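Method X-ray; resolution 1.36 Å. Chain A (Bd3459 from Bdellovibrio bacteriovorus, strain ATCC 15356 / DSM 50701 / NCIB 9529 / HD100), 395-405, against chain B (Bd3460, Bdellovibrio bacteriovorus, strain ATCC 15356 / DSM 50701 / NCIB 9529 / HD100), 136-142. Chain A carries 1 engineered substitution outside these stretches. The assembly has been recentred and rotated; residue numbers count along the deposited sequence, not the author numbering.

Chain A, residues 395-405: WGVASQQIKNK
Chain B 136-142: MRAAQNN

Residues 395-405 of chain A lie within a continuous helix (phi/psi near -62/-43). The chain B helix through 136-139 (phi/psi about -61/-41) approaches it to 12.3 Å between axes, their N-to-C directions 43° apart, with Q400(A) CA 8.3 Å from R137(B) CA; Q140(B) (-72/-19), N141(B) (-132/-38) and N142(B) (-143/106) follow. Polar side chains and waters span the gap; 262 Å² is buried in total.

Q400(A), the most covered residue, points toward chain B (chi1 t, chi2 p, chi3 56°). Q400(A) OE1 accepts from N141(B) ND2 at 3.0 Å (N-H...O 154°), while Q400(A) NE2 donates to N404(A) OD1 at 2.9 Å and to water 2 at 3.0 Å. That water donates to N141(B) OD1 (3.1 Å). Both N-H groups of N141(B) ND2 (chi1 m, chi2 -65°) are used, the second reaching R137(B) O at 3.0 Å; N141(B) OD1 also receives a weak bond from K403(A) NZ at 3.1 Å, delivered by an extended mttt lysine, and is bonded elsewhere in the structure, as are K403(A) NZ and R137(B) NH2. Amides suit Q400(A) and N141(B) because each both donates and accepts. Q400(A) NE2 and Q140(B) NE2, 3.4 Å apart, are two donors and do not bond; separately, water 3 donates to Q140(B) OE1 (2.8 Å; m, t, chi3 -102°) and accepts from N404(A) ND2 (2.9 Å; m, chi2 -12°).

R137(B) (chi1 t, chi2 p, chi3 p, chi4 83°) folds its guanidinium over Q400(A) CG. R137(B) NH1 stands 3.7 Å from G396(A) O, and water 1 bridges them, donating to G396(A) O (2.7 Å) and accepting from R137(B) NH1 (3.0 Å). G396(A) has no side chain here; an ideal CB would lie 4.9 Å from R137(B) NH1.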

# COMPACT_ATOMS: atom_id res chain seq x y z
N TRP A 395 7.05 9.20 11.21
CA TRP A 395 5.98 8.44 10.56
C TRP A 395 5.30 7.49 11.54
O TRP A 395 4.08 7.45 11.60
CB TRP A 395 6.47 7.70 9.32
CG TRP A 395 6.68 8.54 8.11
CD1 TRP A 395 6.43 9.90 7.96
CD2 TRP A 395 7.16 8.09 6.85
NE1 TRP A 395 6.73 10.27 6.69
CE2 TRP A 395 7.19 9.20 5.99
CE3 TRP A 395 7.55 6.84 6.35
CZ2 TRP A 395 7.61 9.11 4.69
CZ3 TRP A 395 7.95 6.76 5.04
CH2 TRP A 395 7.99 7.89 4.23
N GLY A 396 6.09 6.75 12.31
CA GLY A 396 5.49 5.84 13.25
C GLY A 396 4.73 6.53 14.36
O GLY A 396 3.68 6.08 14.78
N VAL A 397 5.22 7.67 14.81
CA VAL A 397 4.52 8.45 15.82
C VAL A 397 3.18 8.93 15.26
O VAL A 397 2.11 8.76 15.87
CB VAL A 397 5.37 9.66 16.29
CG1 VAL A 397 4.56 10.60 17.17
CG2 VAL A 397 6.61 9.17 17.04
N ALA A 398 3.22 9.54 14.08
CA ALA A 398 1.98 10.03 13.45
C ALA A 398 1.00 8.90 13.18
O ALA A 398 -0.21 9.09 13.32
CB ALA A 398 2.31 10.78 12.18
N SER A 399 1.52 7.76 12.75
CA SER A 399 0.63 6.67 12.40
C SER A 399 -0.26 6.27 13.59
O SER A 399 -1.47 6.09 13.43
CB SER A 399 1.43 5.44 11.97
OG SER A 399 0.53 4.42 11.56
N GLN A 400 0.33 6.09 14.76
CA GLN A 400 -0.47 5.69 15.90
C GLN A 400 -1.39 6.82 16.36
O GLN A 400 -2.53 6.56 16.78
CB GLN A 400 0.35 5.13 17.05
CG GLN A 400 -0.51 4.43 18.13
CD GLN A 400 -1.23 3.22 17.60
OE1 GLN A 400 -0.63 2.30 17.07
NE2 GLN A 400 -2.55 3.17 17.81
N GLN A 401 -0.96 8.07 16.24
CA GLN A 401 -1.87 9.18 16.54
C GLN A 401 -3.08 9.17 15.62
O GLN A 401 -4.20 9.40 16.10
CB GLN A 401 -1.15 10.52 16.49
CG GLN A 401 -0.21 10.76 17.66
CD GLN A 401 0.41 12.14 17.63
OE1 GLN A 401 -0.10 13.06 17.00
NE2 GLN A 401 1.49 12.30 18.38
N ILE A 402 -2.88 8.91 14.33
CA ILE A 402 -3.99 8.80 13.40
C ILE A 402 -4.92 7.67 13.81
O ILE A 402 -6.12 7.84 13.87
CB ILE A 402 -3.50 8.61 11.96
CG1 ILE A 402 -2.76 9.86 11.44
CG2 ILE A 402 -4.67 8.25 11.05
CD1 ILE A 402 -2.04 9.65 10.15
N LYS A 403 -4.36 6.49 14.08
CA LYS A 403 -5.18 5.35 14.46
C LYS A 403 -6.02 5.65 15.68
O LYS A 403 -7.21 5.31 15.73
CB LYS A 403 -4.27 4.15 14.76
CG LYS A 403 -3.58 3.60 13.55
CD LYS A 403 -2.67 2.42 13.89
CE LYS A 403 -1.98 1.86 12.66
NZ LYS A 403 -1.08 0.74 13.00
N ASN A 404 -5.43 6.33 16.65
CA ASN A 404 -6.18 6.70 17.87
C ASN A 404 -7.28 7.68 17.57
O ASN A 404 -8.35 7.57 18.16
CB ASN A 404 -5.23 7.19 18.97
CG ASN A 404 -4.30 6.07 19.50
OD1 ASN A 404 -4.48 4.89 19.22
ND2 ASN A 404 -3.34 6.44 20.28
N LYS A 405 -7.03 8.62 16.66
CA LYS A 405 -8.10 9.59 16.30
C LYS A 405 -9.27 8.90 15.58
O LYS A 405 -10.46 9.19 15.82
CB LYS A 405 -7.53 10.71 15.41
CG LYS A 405 -6.65 11.71 16.16
CD LYS A 405 -6.01 12.69 15.22
CE LYS A 405 -4.99 13.57 15.88
NZ LYS A 405 -5.64 14.43 16.93
N MET B 136 3.57 -2.59 23.83
CA MET B 136 2.33 -1.83 23.74
C MET B 136 1.90 -1.53 22.32
O MET B 136 0.74 -1.66 21.97
CB MET B 136 2.43 -0.52 24.53
CG MET B 136 2.40 -0.74 26.00
SD MET B 136 2.81 0.73 26.95
CE MET B 136 1.36 1.74 26.69
N ARG B 137 2.85 -1.11 21.51
CA ARG B 137 2.56 -0.76 20.15
C ARG B 137 2.09 -1.99 19.36
O ARG B 137 1.11 -1.94 18.59
CB ARG B 137 3.77 -0.06 19.50
CG ARG B 137 3.50 0.46 18.10
CD ARG B 137 2.35 1.45 17.99
NE ARG B 137 2.46 2.50 19.01
CZ ARG B 137 3.21 3.61 18.93
NH1 ARG B 137 3.85 3.90 17.82
NH2 ARG B 137 3.32 4.40 19.98
N ALA B 138 2.80 -3.10 19.52
CA ALA B 138 2.37 -4.37 18.89
C ALA B 138 1.00 -4.84 19.41
O ALA B 138 0.17 -5.30 18.64
CB ALA B 138 3.42 -5.44 19.12
N ALA B 139 0.75 -4.67 20.70
CA ALA B 139 -0.51 -5.12 21.29
C ALA B 139 -1.71 -4.46 20.69
O ALA B 139 -2.76 -5.07 20.55
CB ALA B 139 -0.52 -4.95 22.80
N GLN B 140 -1.58 -3.20 20.32
CA GLN B 140 -2.70 -2.52 19.70
C GLN B 140 -2.97 -2.99 18.29
O GLN B 140 -4.04 -2.77 17.79
CB GLN B 140 -2.49 -1.01 19.67
CG GLN B 140 -2.61 -0.33 21.02
CD GLN B 140 -2.73 1.19 20.90
OE1 GLN B 140 -1.74 1.89 21.12
NE2 GLN B 140 -3.89 1.69 20.55
N ASN B 141 -2.01 -3.64 17.63
CA ASN B 141 -2.02 -3.79 16.17
C ASN B 141 -1.77 -5.18 15.62
O ASN B 141 -2.31 -5.49 14.58
CB ASN B 141 -1.00 -2.82 15.57
CG ASN B 141 -1.42 -1.39 15.74
OD1 ASN B 141 -2.44 -0.95 15.20
ND2 ASN B 141 -0.70 -0.66 16.58
N ASN B 142 -0.88 -5.98 16.21
CA ASN B 142 -0.53 -7.28 15.64
C ASN B 142 -0.30 -8.28 16.74
O ASN B 142 0.71 -8.25 17.41
CB ASN B 142 0.71 -7.15 14.74
CG ASN B 142 0.96 -8.41 13.95
OD1 ASN B 142 1.42 -9.42 14.51
ND2 ASN B 142 0.63 -8.38 12.65
O HOH W 1 3.13 3.40 14.94
O HOH W 2 -4.26 0.89 16.88
O HOH W 3 -2.11 4.47 22.06